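Local coordinates for protein SusD homolog (Bacteroides thetaiotaomicron VPI-5482, PDB 3IHV) that probably binds glycans at the outer membrane surface, as other SusD-family lipoproteins do, and passes them to a partner transporter, at residues 27-31 and 123-127; 136-140 and 156-162; 163-167 and 205-209. All coordinates share one frame; numbering follows the deposited sequence.

Interaction 1 of 3, residues 27-31 and 123-127; sequences VYRTN and LRGMF. With EDO (1,2-ethanediol), chain M.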
loop_
_atom_site.group_PDB
_atom_site.type_symbol
_atom_site.label_atom_id
_atom_site.label_comp_id
_atom_site.label_asym_id
_atom_site.label_seq_id
_atom_site.Cartn_x
_atom_site.Cartn_y
_atom_site.Cartn_z
ATOM N N VAL A 27 -17.379 1.944 -8.489
ATOM C CA VAL A 27 -16.582 2.725 -7.564
ATOM C C VAL A 27 -15.301 1.935 -7.246
ATOM O O VAL A 27 -14.182 2.477 -7.281
ATOM C CB VAL A 27 -17.345 3.077 -6.244
ATOM C CG1 VAL A 27 -16.493 4.055 -5.383
ATOM C CG2 VAL A 27 -18.739 3.693 -6.570
ATOM N N TYR A 28 -15.466 0.664 -6.903
ATOM C CA TYR A 28 -14.321 -0.195 -6.689
ATOM C C TYR A 28 -13.361 -0.258 -7.871
ATOM O O TYR A 28 -12.147 -0.319 -7.669
ATOM C CB TYR A 28 -14.752 -1.614 -6.412
ATOM C CG TYR A 28 -15.217 -1.883 -4.983
ATOM C CD1 TYR A 28 -14.300 -2.170 -3.995
ATOM C CD2 TYR A 28 -16.568 -1.889 -4.659
ATOM C CE1 TYR A 28 -14.690 -2.450 -2.700
ATOM C CE2 TYR A 28 -16.982 -2.144 -3.366
ATOM C CZ TYR A 28 -16.038 -2.471 -2.392
ATOM O OH TYR A 28 -16.379 -2.758 -1.089
ATOM N N ARG A 29 -13.893 -0.281 -9.089
ATOM C CA ARG A 29 -13.055 -0.439 -10.277
ATOM C C ARG A 29 -12.019 0.676 -10.347
ATOM O O ARG A 29 -10.970 0.488 -10.937
ATOM C CB ARG A 29 -13.949 -0.478 -11.515
ATOM C CG ARG A 29 -13.316 -0.751 -12.837
ATOM C CD ARG A 29 -14.472 -0.816 -13.904
ATOM N NE ARG A 29 -15.512 -1.761 -13.473
ATOM C CZ ARG A 29 -16.833 -1.529 -13.348
ATOM N NH1 ARG A 29 -17.411 -0.396 -13.751
ATOM N NH2 ARG A 29 -17.607 -2.503 -12.882
ATOM N N THR A 30 -12.283 1.828 -9.717
ATOM C CA THR A 30 -11.308 2.928 -9.716
ATOM C C THR A 30 -9.933 2.422 -9.249
ATOM O O THR A 30 -8.870 2.787 -9.812
ATOM C CB THR A 30 -11.760 4.097 -8.831
ATOM O OG1 THR A 30 -13.149 4.361 -9.048
ATOM C CG2 THR A 30 -10.969 5.356 -9.151
ATOM N N ASN A 31 -9.954 1.540 -8.248
ATOM C CA ASN A 31 -8.735 1.021 -7.663
ATOM C C ASN A 31 -7.785 0.312 -8.605
ATOM O O ASN A 31 -6.600 0.272 -8.285
ATOM C CB ASN A 31 -9.045 0.080 -6.478
ATOM C CG ASN A 31 -9.518 0.839 -5.259
ATOM O OD1 ASN A 31 -9.129 1.995 -5.047
ATOM N ND2 ASN A 31 -10.322 0.192 -4.451
ATOM N N LEU A 123 -14.805 3.371 0.727
ATOM C CA LEU A 123 -13.975 3.681 -0.440
ATOM C C LEU A 123 -13.683 5.178 -0.477
ATOM O O LEU A 123 -12.537 5.593 -0.686
ATOM C CB LEU A 123 -14.664 3.224 -1.702
ATOM C CG LEU A 123 -14.567 1.712 -2.015
ATOM C CD1 LEU A 123 -15.641 1.302 -3.006
ATOM C CD2 LEU A 123 -13.149 1.301 -2.471
ATOM N N ARG A 124 -14.716 5.992 -0.284
ATOM C CA ARG A 124 -14.532 7.442 -0.270
ATOM C C ARG A 124 -13.525 7.884 0.821
ATOM O O ARG A 124 -12.621 8.702 0.582
ATOM C CB ARG A 124 -15.873 8.142 -0.121
ATOM C CG ARG A 124 -15.755 9.657 -0.222
ATOM C CD ARG A 124 -17.114 10.346 -0.325
ATOM N NE ARG A 124 -17.877 10.195 0.900
ATOM C CZ ARG A 124 -19.127 10.590 1.068
ATOM N NH1 ARG A 124 -19.799 11.153 0.072
ATOM N NH2 ARG A 124 -19.726 10.424 2.233
ATOM N N GLY A 125 -13.614 7.256 1.984
ATOM C CA GLY A 125 -12.656 7.508 3.079
ATOM C C GLY A 125 -11.234 7.122 2.672
ATOM O O GLY A 125 -10.278 7.861 2.936
HETATM N N MSE A 126 -11.112 5.972 2.002
HETATM C CA MSE A 126 -9.831 5.475 1.510
HETATM C C MSE A 126 -9.248 6.471 0.476
HETATM O O MSE A 126 -8.057 6.797 0.532
HETATM C CB MSE A 126 -10.010 4.077 0.901
HETATM C CG MSE A 126 -8.718 3.445 0.470
HETATM SE SE MSE A 126 -9.147 1.613 -0.066
HETATM C CE MSE A 126 -7.644 1.186 -1.240
ATOM N N PHE A 127 -10.086 6.958 -0.446
ATOM C CA PHE A 127 -9.621 7.903 -1.478
ATOM C C PHE A 127 -9.180 9.224 -0.837
ATOM O O PHE A 127 -8.093 9.742 -1.139
ATOM C CB PHE A 127 -10.688 8.195 -2.525
ATOM C CG PHE A 127 -11.193 6.978 -3.258
ATOM C CD1 PHE A 127 -10.392 5.864 -3.487
ATOM C CD2 PHE A 127 -12.491 6.948 -3.709
ATOM C CE1 PHE A 127 -10.889 4.761 -4.185
ATOM C CE2 PHE A 127 -12.966 5.865 -4.381
ATOM C CZ PHE A 127 -12.184 4.781 -4.612
HETATM C C1 EDO M . -10.633 -4.591 -7.160
HETATM O O1 EDO M . -10.529 -5.496 -6.074
HETATM C C2 EDO M . -11.233 -3.268 -6.722
HETATM O O2 EDO M . -10.689 -2.712 -5.517
#
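Leu123 opens the contact by setting its CD1 methyl squarely over the Tyr28 ring, 3.5 Å from the ring centroid and only 4° off the normal, a CH-pi contact. The same methyl lies 3.7 Å from Val27 CG1, so one leucine branch fills the corner between a valine and a tyrosine, while CD2 rests 3.6 Å from Asn31 ND2. That amide N-H turns instead to a bound ethanediol, donating to its O2 at 3.1 Å. One turn on, the methyl CE of the extended selenomethionine Met126 comes within 4.2 Å of Asn31 OD1. Phe127 follows; its CE1 meets Asn31 OD1 in the ring plane at 3.4 Å, where the faintly positive ring edge suits a buried oxygen that lacks any hydrogen-bond partner. Its CE2 rests against Val27 CG1 at 4.1 Å. Beside it, Val27 O takes both the backbone N and OG1 of Thr30 from the same face. Tyr28 OH reaches beyond this packing to Glu119 and the backbone of Phe193. Where the end of helix 17-29 and the turn after it meet helix 107-135, Met36 and Tyr37 of helix 34-38, Arg90 and Ile88 of helix 75-101 and Ile261 and Ile263 of strand 259-263 also pack.

Interaction 2 of 3, residues 136-140 and 156-162; sequences GNVVL and QSAPEKV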
loop_
_atom_site.group_PDB
_atom_site.type_symbol
_atom_site.label_atom_id
_atom_site.label_comp_id
_atom_site.label_asym_id
_atom_site.label_seq_id
_atom_site.Cartn_x
_atom_site.Cartn_y
_atom_site.Cartn_z
ATOM N N GLY A 136 -1.622 16.564 1.263
ATOM C CA GLY A 136 -1.686 17.494 2.401
ATOM C C GLY A 136 -2.819 18.486 2.482
ATOM O O GLY A 136 -3.475 18.598 3.512
ATOM N N ASN A 137 -3.015 19.254 1.415
ATOM C CA ASN A 137 -3.953 20.364 1.352
ATOM C C ASN A 137 -4.860 20.169 0.141
ATOM O O ASN A 137 -4.526 20.582 -0.970
ATOM C CB ASN A 137 -3.104 21.610 1.229
ATOM C CG ASN A 137 -2.233 21.785 2.436
ATOM O OD1 ASN A 137 -2.750 22.099 3.498
ATOM N ND2 ASN A 137 -0.924 21.491 2.319
ATOM N N VAL A 138 -6.020 19.571 0.403
ATOM C CA VAL A 138 -6.859 19.099 -0.672
ATOM C C VAL A 138 -8.281 19.663 -0.531
ATOM O O VAL A 138 -8.656 20.241 0.507
ATOM C CB VAL A 138 -6.831 17.554 -0.732
ATOM C CG1 VAL A 138 -5.312 17.001 -0.912
ATOM C CG2 VAL A 138 -7.600 16.925 0.438
ATOM N N VAL A 139 -9.025 19.523 -1.610
ATOM C CA VAL A 139 -10.412 19.970 -1.665
ATOM C C VAL A 139 -11.357 18.864 -1.202
ATOM O O VAL A 139 -11.268 17.698 -1.656
ATOM C CB VAL A 139 -10.841 20.367 -3.111
ATOM C CG1 VAL A 139 -12.290 20.864 -3.125
ATOM C CG2 VAL A 139 -9.941 21.422 -3.690
ATOM N N LEU A 140 -12.279 19.246 -0.318
ATOM C CA LEU A 140 -13.397 18.371 0.046
ATOM C C LEU A 140 -14.455 18.576 -1.038
ATOM O O LEU A 140 -15.204 19.564 -1.009
ATOM C CB LEU A 140 -13.980 18.705 1.413
ATOM C CG LEU A 140 -13.176 18.221 2.610
ATOM C CD1 LEU A 140 -13.675 18.771 3.950
ATOM C CD2 LEU A 140 -13.187 16.692 2.610
ATOM N N GLN A 156 -8.927 24.691 -0.716
ATOM C CA GLN A 156 -8.320 23.600 0.015
ATOM C C GLN A 156 -8.815 23.637 1.446
ATOM O O GLN A 156 -8.923 24.710 2.025
ATOM C CB GLN A 156 -6.804 23.771 -0.036
ATOM C CG GLN A 156 -6.245 23.443 -1.409
ATOM C CD GLN A 156 -4.911 24.117 -1.650
ATOM O OE1 GLN A 156 -4.805 25.351 -1.598
ATOM N NE2 GLN A 156 -3.880 23.313 -1.922
ATOM N N SER A 157 -9.142 22.474 2.004
ATOM C CA SER A 157 -9.562 22.386 3.402
ATOM C C SER A 157 -8.368 22.095 4.309
ATOM O O SER A 157 -7.401 21.493 3.884
ATOM C CB SER A 157 -10.616 21.280 3.578
ATOM O OG SER A 157 -11.890 21.776 3.170
ATOM N N ALA A 158 -8.469 22.510 5.562
ATOM C CA ALA A 158 -7.499 22.129 6.585
ATOM C C ALA A 158 -7.452 20.582 6.636
ATOM O O ALA A 158 -8.500 19.925 6.566
ATOM C CB ALA A 158 -7.923 22.705 7.961
ATOM N N PRO A 159 -6.264 19.989 6.761
ATOM C CA PRO A 159 -6.201 18.534 6.777
ATOM C C PRO A 159 -7.062 17.911 7.888
ATOM O O PRO A 159 -7.579 16.819 7.711
ATOM C CB PRO A 159 -4.717 18.234 6.994
ATOM C CG PRO A 159 -4.104 19.522 7.400
ATOM C CD PRO A 159 -4.917 20.591 6.800
ATOM N N GLU A 160 -7.212 18.635 8.996
ATOM C CA GLU A 160 -8.022 18.190 10.120
ATOM C C GLU A 160 -9.467 17.975 9.704
ATOM O O GLU A 160 -10.102 17.015 10.149
ATOM C CB GLU A 160 -8.059 19.243 11.240
ATOM C CG GLU A 160 -6.800 19.432 11.961
ATOM C CD GLU A 160 -5.849 20.470 11.362
ATOM O OE1 GLU A 160 -6.017 20.850 10.193
ATOM O OE2 GLU A 160 -4.911 20.887 12.114
ATOM N N LYS A 161 -9.970 18.847 8.831
ATOM C CA LYS A 161 -11.332 18.724 8.343
ATOM C C LYS A 161 -11.443 17.569 7.363
ATOM O O LYS A 161 -12.467 16.928 7.344
ATOM C CB LYS A 161 -11.833 20.014 7.686
ATOM C CG LYS A 161 -11.940 21.197 8.625
ATOM C CD LYS A 161 -12.712 20.893 9.921
ATOM C CE LYS A 161 -14.184 20.545 9.709
ATOM N NZ LYS A 161 -14.828 20.122 11.029
ATOM N N VAL A 162 -10.420 17.312 6.543
ATOM C CA VAL A 162 -10.472 16.161 5.646
ATOM C C VAL A 162 -10.434 14.878 6.502
ATOM O O VAL A 162 -11.177 13.913 6.221
ATOM C CB VAL A 162 -9.351 16.209 4.622
ATOM C CG1 VAL A 162 -9.402 14.995 3.704
ATOM C CG2 VAL A 162 -9.448 17.531 3.803
HETATM O O HOH W 1 -6.269 18.950 3.229
HETATM O O HOH W 2 -5.198 23.198 3.404
HETATM O O HOH W 3 -12.340 22.050 0.504
#
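A loop-to-helix-start contact, partly buried and rich in water, joins the chain just after helix 107-135 to the entry of helix 159-176. Gly136, the first residue past the helix, has positive phi, a conformation that glycine adopts easily. The backbones then meet directly: Ser157 N donates to Val138 O at 2.7 Å, nearly straight at 168°. Gln156, extended beyond CG, carries NE2 to Asn137 O at 3.0 Å, approaching from above the carbonyl plane, while its OE1 accepts from Asn530 N. A leucine in place of Gln156 would probably leave Asn137 O and Asn530 N without these mates and weaken this tie to the C-terminal chain. One water bridges Gly136 O, Val138 N and Ser157 O; a second links Asn137 OD1 to Ser157 O, while Asn137 ND2 bonds Asn532 OD1; a third spans Leu140 N and Ser157 OG. Beneath this polar layer, Val162 CG2 meets Leu140 CG at 4.0 Å, branched side chains that suit a compact interior. Although Val138 points away, its CG2, set between its own N and carbonyl carbon, still meets Val162 CG2 at 3.9 Å. Tyr128 and Val132 of helix 107-135 and Trp81 and Tyr85 of helix 75-101 enclose the apolar side.

Interaction 3 of 3, residues 163-167 and 205-209; sequences YEYIE and VYATW. With EDO (1,2-ethanediol), chain H.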
loop_
_atom_site.group_PDB
_atom_site.type_symbol
_atom_site.label_atom_id
_atom_site.label_comp_id
_atom_site.label_asym_id
_atom_site.label_seq_id
_atom_site.Cartn_x
_atom_site.Cartn_y
_atom_site.Cartn_z
ATOM N N TYR A 163 -9.603 14.855 7.556
ATOM C CA TYR A 163 -9.557 13.703 8.449
ATOM C C TYR A 163 -10.911 13.462 9.113
ATOM O O TYR A 163 -11.359 12.326 9.250
ATOM C CB TYR A 163 -8.415 13.767 9.492
ATOM C CG TYR A 163 -7.100 13.184 8.979
ATOM C CD1 TYR A 163 -6.968 11.803 8.800
ATOM C CD2 TYR A 163 -6.003 13.985 8.644
ATOM C CE1 TYR A 163 -5.822 11.254 8.324
ATOM C CE2 TYR A 163 -4.830 13.434 8.211
ATOM C CZ TYR A 163 -4.729 12.059 8.040
ATOM O OH TYR A 163 -3.611 11.447 7.540
ATOM N N GLU A 164 -11.557 14.512 9.570
ATOM C CA GLU A 164 -12.871 14.351 10.162
ATOM C C GLU A 164 -13.886 13.756 9.170
ATOM O O GLU A 164 -14.724 12.932 9.545
ATOM C CB GLU A 164 -13.284 15.714 10.705
ATOM C CG GLU A 164 -14.630 15.769 11.300
ATOM C CD GLU A 164 -14.885 17.119 11.942
ATOM O OE1 GLU A 164 -16.074 17.484 12.103
ATOM O OE2 GLU A 164 -13.880 17.813 12.241
ATOM N N TYR A 165 -13.796 14.162 7.912
ATOM C CA TYR A 165 -14.673 13.642 6.865
ATOM C C TYR A 165 -14.388 12.150 6.629
ATOM O O TYR A 165 -15.311 11.340 6.588
ATOM C CB TYR A 165 -14.456 14.457 5.608
ATOM C CG TYR A 165 -15.470 14.217 4.539
ATOM C CD1 TYR A 165 -16.671 14.910 4.525
ATOM C CD2 TYR A 165 -15.238 13.310 3.550
ATOM C CE1 TYR A 165 -17.617 14.669 3.532
ATOM C CE2 TYR A 165 -16.155 13.083 2.557
ATOM C CZ TYR A 165 -17.325 13.766 2.540
ATOM O OH TYR A 165 -18.212 13.517 1.523
ATOM N N ILE A 166 -13.106 11.779 6.538
ATOM C CA ILE A 166 -12.726 10.362 6.391
ATOM C C ILE A 166 -13.261 9.540 7.595
ATOM O O ILE A 166 -13.826 8.478 7.438
ATOM C CB ILE A 166 -11.199 10.221 6.347
ATOM C CG1 ILE A 166 -10.664 10.901 5.087
ATOM C CG2 ILE A 166 -10.761 8.729 6.445
ATOM C CD1 ILE A 166 -9.179 11.188 5.150
ATOM N N GLU A 167 -13.108 10.105 8.780
ATOM C CA GLU A 167 -13.494 9.463 10.025
ATOM C C GLU A 167 -14.972 9.188 10.048
ATOM O O GLU A 167 -15.388 8.072 10.406
ATOM C CB GLU A 167 -13.128 10.350 11.188
ATOM C CG GLU A 167 -13.588 9.802 12.520
ATOM C CD GLU A 167 -13.328 10.768 13.705
ATOM O OE1 GLU A 167 -13.417 12.007 13.563
ATOM O OE2 GLU A 167 -13.082 10.265 14.806
ATOM N N VAL A 205 -5.732 5.472 9.744
ATOM C CA VAL A 205 -6.097 6.895 9.610
ATOM C C VAL A 205 -5.846 7.625 10.886
ATOM O O VAL A 205 -5.209 8.675 10.882
ATOM C CB VAL A 205 -7.590 7.004 9.176
ATOM C CG1 VAL A 205 -8.166 8.439 9.380
ATOM C CG2 VAL A 205 -7.771 6.470 7.744
ATOM N N TYR A 206 -6.317 7.085 12.016
ATOM C CA TYR A 206 -6.052 7.744 13.278
ATOM C C TYR A 206 -4.572 7.821 13.610
ATOM O O TYR A 206 -4.113 8.855 14.107
ATOM C CB TYR A 206 -6.754 7.055 14.448
ATOM C CG TYR A 206 -8.264 7.239 14.531
ATOM C CD1 TYR A 206 -8.835 8.514 14.480
ATOM C CD2 TYR A 206 -9.078 6.188 14.868
ATOM C CE1 TYR A 206 -10.228 8.689 14.588
ATOM C CE2 TYR A 206 -10.453 6.350 15.036
ATOM C CZ TYR A 206 -11.018 7.607 14.931
ATOM O OH TYR A 206 -12.381 7.773 15.077
ATOM N N ALA A 207 -3.833 6.738 13.369
ATOM C CA ALA A 207 -2.383 6.753 13.653
ATOM C C ALA A 207 -1.673 7.850 12.831
ATOM O O ALA A 207 -0.790 8.538 13.337
ATOM C CB ALA A 207 -1.762 5.358 13.347
ATOM N N THR A 208 -2.075 8.013 11.578
ATOM C CA THR A 208 -1.431 8.987 10.671
ATOM C C THR A 208 -1.804 10.415 11.125
ATOM O O THR A 208 -0.952 11.305 11.192
ATOM C CB THR A 208 -1.785 8.720 9.199
ATOM O OG1 THR A 208 -1.516 7.333 8.854
ATOM C CG2 THR A 208 -1.022 9.699 8.261
ATOM N N TRP A 209 -3.081 10.613 11.472
ATOM C CA TRP A 209 -3.599 11.872 11.986
ATOM C C TRP A 209 -2.837 12.316 13.225
ATOM O O TRP A 209 -2.592 13.528 13.419
ATOM C CB TRP A 209 -5.078 11.678 12.290
ATOM C CG TRP A 209 -5.925 12.853 12.518
ATOM C CD1 TRP A 209 -5.567 14.154 12.799
ATOM C CD2 TRP A 209 -7.339 12.803 12.609
ATOM N NE1 TRP A 209 -6.697 14.929 12.968
ATOM C CE2 TRP A 209 -7.794 14.111 12.876
ATOM C CE3 TRP A 209 -8.273 11.773 12.466
ATOM C CZ2 TRP A 209 -9.156 14.414 13.005
ATOM C CZ3 TRP A 209 -9.631 12.086 12.587
ATOM C CH2 TRP A 209 -10.045 13.386 12.850
HETATM C C1 EDO H . -12.861 9.981 18.641
HETATM O O1 EDO H . -12.996 11.164 19.437
HETATM C C2 EDO H . -11.580 10.150 17.867
HETATM O O2 EDO H . -11.826 11.133 16.880
#
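Tyr163 and Trp209 form an offset stack at the heart of an antiparallel helix pair, 159-176 against 195-210, within the alpha-helical, TPR-like part of the SusD fold. The short segments run at 166° with their axes 11.0 Å apart, a spacing that suits large aromatic side chains between them. The tight part is reciprocal: Tyr163 CB sits over the six-membered ring of Trp209, 3.3 Å from its centroid, while Trp209 CB covers the Tyr163 ring from its own side, and the planes differ by only 17°. Trp209 reaches across because its CG lies anti to the backbone N (chi1 -166°). At the in-plane edge of the tyrosine, Val205 CG1 approaches CD1 to 3.6 Å, and the same methyl touches Ile166 CG2 at 3.9 Å; beta-branched residues fill this narrow strip well. Phe129 of helix 107-135 packs against Tyr163 and Thr208. The other flank, with the partly exposed Glu164 and Glu167, is more open to solvent and polar. There Glu167, extended, reaches across toward the other helix, its carboxylate steeply inclined to the indole plane, and a bound ethanediol bridges its OE2, to which it donates at 2.6 Å, and Lys219 NZ. Lys219 also makes a cation-pi contact with Trp209. Across this flank, Tyr206 OH donates to the anti lone pair of Glu167 OE2 at 2.6 Å, with the carboxylate nearly perpendicular to the phenol ring.

How the interactions relate
Along the chain the three contacts come in series, and all lie in the N-terminal, largely helical part of the protein. Helix 107-135 connects them: it carries residues 123-127 of interaction 1, leads into the loop of interaction 2, and packs through Tyr128 and Phe129 on helix 159-176, which interactions 2 and 3 share. Centres of interactions 2 and 3 are about 11 Å apart, those of 1 and 3 about 16 Å, and those of 1 and 2 about 18 Å. Tyr165 joins the set, lying against both Arg124 and Leu140. The contacts thus tie helices from different parts of this region into one continuous helical body, as expected for the TPR-like portion of a SusD-family protein.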